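Local coordinates for putative uncharacterized protein (Toxoplasma gondii, PDB 4FBD), which is of unknown function but belongs to the DUF3228 family of conserved proteins and forms a two-chain assembly in the crystal, at residues His114-Gly119 with Leu131-Pro136; Leu106-Asp111 with Thr231-Met236. One frame throughout, in Å; residues are numbered along the deposited sequence.

Interaction 1 (His114-Gly119 with Leu131-Pro136); sequences HLLRSG and LTRWFP
Leu116 and Phe135 make the closest side-chain packing between His114-Gly119 and Leu131-Pro136: CD2 of Leu116 stands 3.5 Å from the centroid of the Phe135 ring, only 10° off its normal, a CH-pi contact over the middle of one face. Leu115 CB meets the same ring at its edge, more distantly. On the sheet face that carries Arg117 and Thr132, the indole of Trp134 folds back over the partner strand. With CG between the backbone N and the carbonyl carbon (chi1 63°), the ring is laid against the 117-119 backbone; Arg117 O sits over one face, and CZ3 reaches Gly119 N at 3.5 Å, where glycine presents no side chain. The indole NE1 is spent on Lys238 O.

Two pairs of backbone bonds bind the strands. Arg117 and Trp134 exchange N-H and C=O, 2.9 Å from Arg117 N to Trp134 O and equally from Trp134 N to Arg117 O; Gly119 and Thr132 do the same, Thr132 N to Gly119 O being the most bent of the four, at 141°. Between them, Ser118 and Arg133 form a non-hydrogen-bonded pair. Arg133 NH1 bonds Ser118 OG of the second subunit, reciprocally, while NH2 is held by Trp229 O of its own chain.

Looser is the far end of Arg117: CB still packs on the indole and CG on Pro136, but beyond the bend at chi2 the chain leads away from the 131-136 segment, and NH1 returns to Leu116 O (2.8 Å) and His114 O (3.1 Å); exposed His114 stays clear of the partner. The whole is an antiparallel beta hairpin, here edging a four-stranded mixed sheet.

Interaction 2 (Leu106-Asp111 with Thr231-Met236); sequences LPITAD and THAIVM
A chi1 of -62° sets CG1 of Ile108 anti to its carbonyl carbon, and with CD1 extended beyond it (chi2 159°) the branch runs in over the backbone of the 231-236 segment. CD1 ends 3.4 Å from His232 N and 4.0 Å from Ala233 CB, a methyl laid on the backbone of His232 and beside the alanine methyl. Leu106 has a similar first torsion, and its CD1 meets Val235 CG2 obliquely at 3.9 Å, a second apolar contact farther along the strand.

The backbones do the stronger joining. Leu106 and Ala233 form an antiparallel hydrogen-bonded pair, with 2.9 Å from Leu106 N to Ala233 O and 2.8 Å from Ala233 N to Leu106 O. A third bond, from Ile108 N to Thr231 O, is equally short and straight at the hydrogen (167°), yet the donor lies well above the carbonyl plane, as the chain leaves regular pairing. Pro107, which has no N-H to give, occupies the non-hydrogen-bonded position opposite His232, its CA 4.0 Å from His232 CD2. The imidazole stacks on the ring of Tyr228 and bonds Tyr228 O through ND1, a stack and a bond that probably fix the ring's rotation from the helix 219-229 side.

The short strand 105-107 thus borders strand 232-235, whose other neighbour is strand 130-135. Leu106 and Val235 pack against helix 137-140, Ile108 and Ala233 meet Leu116, and helix 219-229 ends just before the segment 231-236.

Interactions 1 and 2 are two seams of one four-stranded sheet, their centres about 9 Å apart, and strand 232-235 running parallel to strand 130-135 joins them. Probable hydrogen bonds from Phe135 N to Ile234 O (3.0 Å) and from Met236 N to Phe135 O (3.1 Å) carry the sheet across. Side chains meet as well: Ile108 CD1 of interaction 2 packs 3.5 Å from Arg133 NH2 of interaction 1. Strands 105-107 and 117-121 follow each other in the chain yet form the two borders of the sheet, although Ile108 and Leu116 still meet. Both interactions touch the second subunit, and the protein's function is unknown.

Interaction 1 (His114-Gly119 with Leu131-Pro136)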
ATOM      1  N   HIS A 114      13.633  -1.124  12.303  1.00 33.29           N
ATOM      2  CA  HIS A 114      14.090   0.232  12.057  1.00 33.96           C
ATOM      3  C   HIS A 114      15.006   0.393  10.823  1.00 33.19           C
ATOM      4  O   HIS A 114      15.259   1.523  10.371  1.00 32.89           O
ATOM      5  CB  HIS A 114      14.764   0.786  13.312  1.00 35.79           C
ATOM      6  CG  HIS A 114      16.074   0.135  13.647  1.00 35.63           C
ATOM      7  ND1 HIS A 114      16.161  -1.146  14.148  1.00 36.86           N
ATOM      8  CD2 HIS A 114      17.346   0.607  13.600  1.00 36.78           C
ATOM      9  CE1 HIS A 114      17.431  -1.440  14.393  1.00 40.47           C
ATOM     10  NE2 HIS A 114      18.172  -0.396  14.067  1.00 34.87           N
ATOM     11  N   LEU A 115      15.471  -0.726  10.275  1.00 30.58           N
ATOM     12  CA  LEU A 115      16.337  -0.734   9.103  1.00 30.26           C
ATOM     13  C   LEU A 115      15.576  -0.618   7.784  1.00 30.02           C
ATOM     14  O   LEU A 115      16.173  -0.360   6.748  1.00 31.61           O
ATOM     15  CB  LEU A 115      17.168  -2.015   9.096  1.00 30.14           C
ATOM     16  CG  LEU A 115      18.109  -2.162  10.286  1.00 33.73           C
ATOM     17  CD1 LEU A 115      18.904  -3.485  10.173  1.00 29.32           C
ATOM     18  CD2 LEU A 115      19.066  -0.886  10.363  1.00 28.26           C
ATOM     19  N   LEU A 116      14.265  -0.833   7.837  1.00 30.66           N
ATOM     20  CA  LEU A 116      13.375  -0.723   6.680  1.00 30.48           C
ATOM     21  C   LEU A 116      13.408   0.691   6.168  1.00 30.39           C
ATOM     22  O   LEU A 116      13.644   1.616   6.926  1.00 31.42           O
ATOM     23  CB  LEU A 116      11.907  -1.061   7.063  1.00 28.52           C
ATOM     24  CG  LEU A 116      11.542  -2.518   7.381  1.00 31.11           C
ATOM     25  CD1 LEU A 116      10.232  -2.641   8.145  1.00 25.41           C
ATOM     26  CD2 LEU A 116      11.508  -3.460   6.134  1.00 24.91           C
ATOM     27  N   ARG A 117      13.226   0.838   4.863  1.00 30.43           N
ATOM     28  CA  ARG A 117      13.153   2.123   4.208  1.00 30.92           C
ATOM     29  C   ARG A 117      11.907   2.058   3.358  1.00 31.45           C
ATOM     30  O   ARG A 117      11.436   0.971   3.031  1.00 32.79           O
ATOM     31  CB  ARG A 117      14.401   2.386   3.365  1.00 32.83           C
ATOM     32  CG  ARG A 117      15.670   2.601   4.192  1.00 34.76           C
ATOM     33  CD  ARG A 117      15.570   3.854   4.981  1.00 32.55           C
ATOM     34  NE  ARG A 117      16.722   4.091   5.858  1.00 38.18           N
ATOM     35  CZ  ARG A 117      16.799   3.808   7.157  1.00 38.33           C
ATOM     36  NH1 ARG A 117      15.813   3.205   7.819  1.00 37.53           N
ATOM     37  NH2 ARG A 117      17.900   4.122   7.801  1.00 39.94           N
ATOM     38  N   SER A 118      11.345   3.200   3.016  1.00 32.77           N
ATOM     39  CA  SER A 118      10.117   3.210   2.230  1.00 33.06           C
ATOM     40  C   SER A 118      10.047   4.399   1.304  1.00 35.85           C
ATOM     41  O   SER A 118      10.710   5.428   1.524  1.00 34.83           O
ATOM     42  CB  SER A 118       8.928   3.258   3.165  1.00 33.43           C
ATOM     43  OG  SER A 118       8.935   4.458   3.934  1.00 35.38           O
ATOM     44  N   GLY A 119       9.226   4.264   0.269  1.00 37.50           N
ATOM     45  CA  GLY A 119       9.041   5.349  -0.676  1.00 39.96           C
ATOM     46  C   GLY A 119       8.079   4.988  -1.775  1.00 40.68           C
ATOM     47  O   GLY A 119       7.566   3.875  -1.822  1.00 41.43           O
ATOM     48  N   LEU A 131       3.481   3.345  -2.673  1.00 40.82           N
ATOM     49  CA  LEU A 131       4.243   3.212  -1.455  1.00 38.39           C
ATOM     50  C   LEU A 131       4.739   1.773  -1.339  1.00 36.07           C
ATOM     51  O   LEU A 131       3.990   0.840  -1.475  1.00 33.43           O
ATOM     52  CB  LEU A 131       3.389   3.584  -0.248  1.00 37.09           C
ATOM     53  CG  LEU A 131       4.127   3.669   1.097  1.00 34.77           C
ATOM     54  CD1 LEU A 131       5.297   4.597   1.000  1.00 30.95           C
ATOM     55  CD2 LEU A 131       3.196   4.126   2.216  1.00 35.48           C
ATOM     56  N   THR A 132       6.014   1.629  -1.058  1.00 36.42           N
ATOM     57  CA  THR A 132       6.658   0.324  -0.995  1.00 36.52           C
ATOM     58  C   THR A 132       7.653   0.391   0.125  1.00 35.00           C
ATOM     59  O   THR A 132       8.163   1.480   0.417  1.00 33.55           O
ATOM     60  CB  THR A 132       7.428   0.097  -2.303  1.00 37.75           C
ATOM     61  OG1 THR A 132       6.538   0.353  -3.408  1.00 42.68           O
ATOM     62  CG2 THR A 132       7.978  -1.310  -2.396  1.00 38.79           C
ATOM     63  N   ARG A 133       7.905  -0.741   0.790  1.00 33.06           N
ATOM     64  CA  ARG A 133       8.937  -0.769   1.830  1.00 30.03           C
ATOM     65  C   ARG A 133       9.886  -1.911   1.572  1.00 31.28           C
ATOM     66  O   ARG A 133       9.505  -2.963   1.022  1.00 33.86           O
ATOM     67  CB  ARG A 133       8.350  -0.877   3.215  1.00 28.65           C
ATOM     68  CG  ARG A 133       7.620  -2.129   3.555  1.00 26.63           C
ATOM     69  CD  ARG A 133       7.161  -2.054   4.978  1.00 27.91           C
ATOM     70  NE  ARG A 133       6.427  -3.252   5.386  1.00 28.38           N
ATOM     71  CZ  ARG A 133       5.928  -3.446   6.600  1.00 25.61           C
ATOM     72  NH1 ARG A 133       6.085  -2.553   7.542  1.00 28.08           N
ATOM     73  NH2 ARG A 133       5.268  -4.566   6.872  1.00 35.88           N
ATOM     74  N   TRP A 134      11.115  -1.731   2.001  1.00 30.39           N
ATOM     75  CA  TRP A 134      12.124  -2.734   1.769  1.00 30.16           C
ATOM     76  C   TRP A 134      13.296  -2.632   2.729  1.00 29.46           C
ATOM     77  O   TRP A 134      13.493  -1.623   3.379  1.00 30.05           O
ATOM     78  CB  TRP A 134      12.659  -2.558   0.350  1.00 30.41           C
ATOM     79  CG  TRP A 134      13.330  -1.223   0.176  1.00 31.73           C
ATOM     80  CD1 TRP A 134      14.627  -0.945   0.422  1.00 34.28           C
ATOM     81  CD2 TRP A 134      12.731   0.016  -0.241  1.00 34.51           C
ATOM     82  NE1 TRP A 134      14.891   0.380   0.179  1.00 33.65           N
ATOM     83  CE2 TRP A 134      13.747   0.994  -0.232  1.00 34.40           C
ATOM     84  CE3 TRP A 134      11.450   0.387  -0.634  1.00 38.00           C
ATOM     85  CZ2 TRP A 134      13.519   2.320  -0.585  1.00 39.08           C
ATOM     86  CZ3 TRP A 134      11.221   1.722  -1.005  1.00 37.64           C
ATOM     87  CH2 TRP A 134      12.247   2.662  -0.970  1.00 39.67           C
ATOM     88  N   PHE A 135      14.068  -3.701   2.793  1.00 31.21           N
ATOM     89  CA  PHE A 135      15.331  -3.723   3.535  1.00 30.31           C
ATOM     90  C   PHE A 135      16.407  -3.453   2.501  1.00 30.70           C
ATOM     91  O   PHE A 135      16.476  -4.124   1.473  1.00 30.22           O
ATOM     92  CB  PHE A 135      15.648  -5.091   4.137  1.00 28.74           C
ATOM     93  CG  PHE A 135      14.850  -5.426   5.334  1.00 28.67           C
ATOM     94  CD1 PHE A 135      15.061  -4.775   6.507  1.00 30.49           C
ATOM     95  CD2 PHE A 135      13.932  -6.452   5.304  1.00 29.19           C
ATOM     96  CE1 PHE A 135      14.329  -5.089   7.649  1.00 29.29           C
ATOM     97  CE2 PHE A 135      13.223  -6.784   6.427  1.00 33.25           C
ATOM     98  CZ  PHE A 135      13.410  -6.097   7.606  1.00 30.52           C
ATOM     99  N   PRO A 136      17.262  -2.486   2.774  1.00 32.36           N
ATOM    100  CA  PRO A 136      18.338  -2.210   1.860  1.00 34.40           C
ATOM    101  C   PRO A 136      19.444  -3.239   1.987  1.00 34.65           C
ATOM    102  O   PRO A 136      19.470  -4.013   2.950  1.00 33.57           O
ATOM    103  CB  PRO A 136      18.823  -0.822   2.263  1.00 35.41           C
ATOM    104  CG  PRO A 136      18.131  -0.461   3.493  1.00 37.73           C
ATOM    105  CD  PRO A 136      17.102  -1.470   3.820  1.00 31.87           C
TER

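Interaction 2 (Leu106-Asp111 with Thr231-Met236)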
ATOM      1  N   LEU A 106      12.925 -10.752   3.438  1.00 31.02           N
ATOM      2  CA  LEU A 106      13.340 -11.107   4.790  1.00 30.37           C
ATOM      3  C   LEU A 106      12.218 -10.845   5.788  1.00 30.34           C
ATOM      4  O   LEU A 106      11.341 -10.015   5.537  1.00 28.82           O
ATOM      5  CB  LEU A 106      14.560 -10.278   5.227  1.00 27.42           C
ATOM      6  CG  LEU A 106      15.895 -10.557   4.537  1.00 31.43           C
ATOM      7  CD1 LEU A 106      16.815  -9.369   4.657  1.00 26.61           C
ATOM      8  CD2 LEU A 106      16.550 -11.823   5.089  1.00 32.54           C
ATOM      9  N   PRO A 107      12.257 -11.546   6.922  1.00 30.91           N
ATOM     10  CA  PRO A 107      11.282 -11.344   7.971  1.00 33.15           C
ATOM     11  C   PRO A 107      11.548 -10.036   8.695  1.00 33.39           C
ATOM     12  O   PRO A 107      12.705  -9.614   8.828  1.00 33.34           O
ATOM     13  CB  PRO A 107      11.487 -12.530   8.933  1.00 32.80           C
ATOM     14  CG  PRO A 107      12.743 -13.229   8.507  1.00 36.25           C
ATOM     15  CD  PRO A 107      13.097 -12.754   7.125  1.00 35.98           C
ATOM     16  N   ILE A 108      10.486  -9.388   9.132  1.00 31.86           N
ATOM     17  CA  ILE A 108      10.631  -8.152   9.874  1.00 33.97           C
ATOM     18  C   ILE A 108      10.595  -8.551  11.324  1.00 34.18           C
ATOM     19  O   ILE A 108       9.633  -9.169  11.737  1.00 37.73           O
ATOM     20  CB  ILE A 108       9.477  -7.195   9.563  1.00 32.53           C
ATOM     21  CG1 ILE A 108       9.490  -6.836   8.074  1.00 33.10           C
ATOM     22  CG2 ILE A 108       9.630  -5.924  10.358  1.00 36.08           C
ATOM     23  CD1 ILE A 108       8.159  -6.325   7.569  1.00 27.66           C
ATOM     24  N   THR A 109      11.645  -8.247  12.080  1.00 34.15           N
ATOM     25  CA  THR A 109      11.685  -8.567  13.511  1.00 35.48           C
ATOM     26  C   THR A 109      11.790  -7.286  14.332  1.00 36.49           C
ATOM     27  O   THR A 109      11.956  -6.205  13.780  1.00 33.83           O
ATOM     28  CB  THR A 109      12.895  -9.382  13.852  1.00 35.84           C
ATOM     29  OG1 THR A 109      14.055  -8.583  13.619  1.00 35.86           O
ATOM     30  CG2 THR A 109      12.970 -10.667  12.991  1.00 36.85           C
ATOM     31  N   ALA A 110      11.709  -7.406  15.658  1.00 37.58           N
ATOM     32  CA  ALA A 110      11.831  -6.229  16.513  1.00 39.89           C
ATOM     33  C   ALA A 110      13.242  -5.634  16.373  1.00 40.65           C
ATOM     34  O   ALA A 110      13.413  -4.436  16.490  1.00 42.71           O
ATOM     35  CB  ALA A 110      11.524  -6.560  18.003  1.00 38.44           C
ATOM     36  N   ASP A 111      14.238  -6.472  16.103  1.00 39.92           N
ATOM     37  CA  ASP A 111      15.591  -5.992  15.979  1.00 41.13           C
ATOM     38  C   ASP A 111      15.931  -5.367  14.633  1.00 39.87           C
ATOM     39  O   ASP A 111      16.850  -4.538  14.570  1.00 42.51           O
ATOM     40  CB  ASP A 111      16.592  -7.118  16.300  1.00 42.84           C
ATOM     41  CG  ASP A 111      16.631  -7.461  17.799  1.00 50.64           C
ATOM     42  OD1 ASP A 111      15.871  -6.842  18.588  1.00 59.26           O
ATOM     43  OD2 ASP A 111      17.410  -8.347  18.191  1.00 58.84           O
ATOM     44  N   THR A 231       4.811  -8.962   8.024  1.00 40.17           N
ATOM     45  CA  THR A 231       5.966  -9.504   8.743  1.00 38.47           C
ATOM     46  C   THR A 231       7.193  -9.894   7.862  1.00 36.29           C
ATOM     47  O   THR A 231       8.126 -10.565   8.311  1.00 39.12           O
ATOM     48  CB  THR A 231       5.509 -10.688   9.591  1.00 42.77           C
ATOM     49  OG1 THR A 231       4.929 -11.687   8.740  1.00 47.61           O
ATOM     50  CG2 THR A 231       4.402 -10.257  10.636  1.00 38.45           C
ATOM     51  N   HIS A 232       7.182  -9.452   6.622  1.00 31.24           N
ATOM     52  CA  HIS A 232       8.244  -9.713   5.676  1.00 30.85           C
ATOM     53  C   HIS A 232       8.318  -8.527   4.768  1.00 29.22           C
ATOM     54  O   HIS A 232       7.292  -7.889   4.483  1.00 30.75           O
ATOM     55  CB  HIS A 232       7.939 -10.884   4.774  1.00 30.43           C
ATOM     56  CG  HIS A 232       7.652 -12.146   5.494  1.00 31.61           C
ATOM     57  ND1 HIS A 232       6.386 -12.478   5.915  1.00 35.98           N
ATOM     58  CD2 HIS A 232       8.458 -13.168   5.857  1.00 29.19           C
ATOM     59  CE1 HIS A 232       6.423 -13.655   6.511  1.00 40.93           C
ATOM     60  NE2 HIS A 232       7.667 -14.099   6.479  1.00 44.22           N
ATOM     61  N   ALA A 233       9.519  -8.269   4.275  1.00 27.66           N
ATOM     62  CA  ALA A 233       9.749  -7.180   3.378  1.00 27.61           C
ATOM     63  C   ALA A 233      10.735  -7.585   2.305  1.00 29.08           C
ATOM     64  O   ALA A 233      11.690  -8.319   2.571  1.00 28.02           O
ATOM     65  CB  ALA A 233      10.268  -5.997   4.140  1.00 25.51           C
ATOM     66  N   ILE A 234      10.520  -7.074   1.090  1.00 31.77           N
ATOM     67  CA  ILE A 234      11.414  -7.368  -0.017  1.00 32.89           C
ATOM     68  C   ILE A 234      12.778  -6.715   0.274  1.00 33.29           C
ATOM     69  O   ILE A 234      12.893  -5.875   1.165  1.00 30.48           O
ATOM     70  CB  ILE A 234      10.899  -6.842  -1.365  1.00 35.78           C
ATOM     71  CG1 ILE A 234      10.840  -5.296  -1.360  1.00 37.90           C
ATOM     72  CG2 ILE A 234       9.545  -7.489  -1.726  1.00 32.03           C
ATOM     73  CD1 ILE A 234      10.542  -4.666  -2.748  1.00 35.42           C
ATOM     74  N   VAL A 235      13.794  -7.145  -0.464  1.00 32.69           N
ATOM     75  CA  VAL A 235      15.123  -6.581  -0.381  1.00 33.38           C
ATOM     76  C   VAL A 235      15.272  -5.721  -1.609  1.00 36.18           C
ATOM     77  O   VAL A 235      14.821  -6.098  -2.651  1.00 40.97           O
ATOM     78  CB  VAL A 235      16.196  -7.670  -0.375  1.00 33.07           C
ATOM     79  CG1 VAL A 235      17.608  -7.087  -0.659  1.00 36.56           C
ATOM     80  CG2 VAL A 235      16.178  -8.357   0.959  1.00 24.48           C
ATOM     81  N   MET A 236      15.879  -4.553  -1.488  1.00 37.21           N
ATOM     82  CA  MET A 236      16.072  -3.692  -2.649  1.00 41.49           C
ATOM     83  C   MET A 236      17.335  -2.870  -2.431  1.00 42.18           C
ATOM     84  O   MET A 236      17.595  -2.385  -1.312  1.00 42.75           O
ATOM     85  CB  MET A 236      14.856  -2.792  -2.837  1.00 44.27           C
ATOM     86  CG  MET A 236      14.873  -1.955  -4.080  1.00 50.93           C
ATOM     87  SD  MET A 236      13.573  -0.707  -4.024  1.00 63.58           S
ATOM     88  CE  MET A 236      12.093  -1.694  -3.959  1.00 56.95           C
TER